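Local coordinates for NAD(P)-dependent oxidoreductase (Pseudomonas putida, PDB 7A3W), which probably uses NADPH to reduce imines, acting as a multifunctional biocatalyst for both conjugate reduction and reductive amination, at residues W191-A195 against F208-S212. Numbering follows the deposited sequence.
Sequences WLEGA and FKALS
Phe208 and Trp191 fill most of the interface between two helical segments, 191-195 and 208-212, whose axes come within 11.2 Å of each other with their N-to-C directions 130° apart. The backbones are closest where Ala195 CA lies 6.2 Å from Phe208 CA, and they diverge to 8.3 Å between Trp191 CA and Ser212 CA. Phe208 directs its CA-to-CB bond toward the partner helix and, with chi1 t and chi2 73°, lays one ring face over the backbone of the other segment: Gly194 C is 3.6 Å from Phe208 CZ, and Ala195 CA makes a CH-pi contact 3.9 Å from the ring centroid. Gly194, lacking a side chain, admits the ring this closely; a CB there would crowd Phe208 CZ. Ala195 CB adds an apolar contact with Phe208 CD2 at 3.6 Å. The segments cross obliquely beside the four-residue connection between helix 173-200, the long interdomain helix of the imine reductase fold, and helix 205-232 of the helical C-terminal domain. Phe183 of the second subunit meets the Trp191 ring edge-to-face, placing the contact at the dimer interface. The CA-to-CB bond of Trp191 points sideways, and the t rotamer (chi2 83°) brings the indole across, its five-membered ring oblique to the Phe208 ring (centroids 5.1 Å apart, planes at 46°). Trp191 NE1 donates a hydrogen bond to Ser212 OG (2.9 Å), and that hydroxyl, with chi1 m, donates in turn to Phe208 O at 2.8 Å.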
loop_
_atom_site.group_PDB
_atom_site.type_symbol
_atom_site.label_atom_id
_atom_site.label_comp_id
_atom_site.label_asym_id
_atom_site.label_seq_id
_atom_site.Cartn_x
_atom_site.Cartn_y
_atom_site.Cartn_z
ATOM N N TRP B 191 3.516 5.858 -1.376
ATOM C CA TRP B 191 3.406 6.647 -0.126
ATOM C C TRP B 191 4.385 7.831 -0.165
ATOM O O TRP B 191 3.977 8.975 0.147
ATOM C CB TRP B 191 3.633 5.780 1.109
ATOM C CG TRP B 191 3.490 6.612 2.339
ATOM C CD1 TRP B 191 2.327 6.942 2.963
ATOM C CD2 TRP B 191 4.539 7.295 3.053
ATOM N NE1 TRP B 191 2.577 7.747 4.038
ATOM C CE2 TRP B 191 3.923 7.998 4.107
ATOM C CE3 TRP B 191 5.930 7.358 2.928
ATOM C CZ2 TRP B 191 4.651 8.763 5.019
ATOM C CZ3 TRP B 191 6.644 8.140 3.804
ATOM C CH2 TRP B 191 6.019 8.816 4.851
ATOM N N LEU B 192 5.637 7.579 -0.544
ATOM C CA LEU B 192 6.677 8.630 -0.662
ATOM C C LEU B 192 6.206 9.678 -1.666
ATOM O O LEU B 192 6.359 10.873 -1.382
ATOM C CB LEU B 192 8.002 8.020 -1.136
ATOM C CG LEU B 192 8.690 7.116 -0.128
ATOM C CD1 LEU B 192 9.785 6.301 -0.809
ATOM C CD2 LEU B 192 9.233 7.955 1.013
ATOM N N GLU B 193 5.695 9.236 -2.807
ATOM C CA GLU B 193 5.201 10.141 -3.878
ATOM C C GLU B 193 4.118 11.088 -3.315
ATOM O O GLU B 193 4.186 12.297 -3.562
ATOM C CB GLU B 193 4.717 9.264 -5.015
ATOM C CG GLU B 193 4.370 10.026 -6.251
ATOM C CD GLU B 193 4.323 9.145 -7.494
ATOM O OE1 GLU B 193 5.322 8.403 -7.745
ATOM O OE2 GLU B 193 3.325 9.210 -8.216
ATOM N N GLY B 194 3.179 10.562 -2.520
ATOM C CA GLY B 194 2.162 11.363 -1.815
ATOM C C GLY B 194 2.756 12.265 -0.738
ATOM O O GLY B 194 2.346 13.441 -0.640
ATOM N N ALA B 195 3.680 11.746 0.068
ATOM C CA ALA B 195 4.294 12.502 1.176
ATOM C C ALA B 195 5.029 13.702 0.578
ATOM O O ALA B 195 4.945 14.805 1.156
ATOM C CB ALA B 195 5.217 11.622 1.973
ATOM N N PHE B 208 1.266 14.197 7.351
ATOM C CA PHE B 208 0.888 13.201 6.313
ATOM C C PHE B 208 0.873 11.787 6.906
ATOM O O PHE B 208 -0.032 11.014 6.589
ATOM C CB PHE B 208 1.821 13.309 5.112
ATOM C CG PHE B 208 1.341 12.500 3.941
ATOM C CD1 PHE B 208 0.241 12.920 3.202
ATOM C CD2 PHE B 208 1.974 11.315 3.598
ATOM C CE1 PHE B 208 -0.183 12.181 2.113
ATOM C CE2 PHE B 208 1.536 10.587 2.510
ATOM C CZ PHE B 208 0.467 11.015 1.785
ATOM N N LYS B 209 1.830 11.455 7.779
ATOM C CA LYS B 209 1.821 10.182 8.558
ATOM C C LYS B 209 0.498 10.052 9.336
ATOM O O LYS B 209 -0.074 8.941 9.380
ATOM C CB LYS B 209 3.011 10.139 9.523
ATOM C CG LYS B 209 2.918 9.112 10.655
ATOM C CD LYS B 209 3.947 9.363 11.745
ATOM C CE LYS B 209 3.659 8.604 13.022
ATOM N NZ LYS B 209 4.476 9.099 14.150
ATOM N N ALA B 210 0.028 11.129 9.975
ATOM C CA ALA B 210 -1.192 11.075 10.814
ATOM C C ALA B 210 -2.433 10.809 9.944
ATOM O O ALA B 210 -3.364 10.183 10.436
ATOM C CB ALA B 210 -1.345 12.344 11.606
ATOM N N LEU B 211 -2.435 11.234 8.683
ATOM C CA LEU B 211 -3.581 11.035 7.752
ATOM C C LEU B 211 -3.466 9.684 7.011
ATOM O O LEU B 211 -4.490 9.194 6.475
ATOM C CB LEU B 211 -3.589 12.178 6.733
ATOM C CG LEU B 211 -3.918 13.548 7.313
ATOM C CD1 LEU B 211 -3.595 14.647 6.313
ATOM C CD2 LEU B 211 -5.371 13.612 7.762
ATOM N N SER B 212 -2.278 9.097 6.952
ATOM C CA SER B 212 -2.018 7.919 6.088
ATOM C C SER B 212 -2.956 6.764 6.435
ATOM O O SER B 212 -3.415 6.078 5.538
ATOM C CB SER B 212 -0.578 7.539 6.111
ATOM O OG SER B 212 0.172 8.529 5.425
#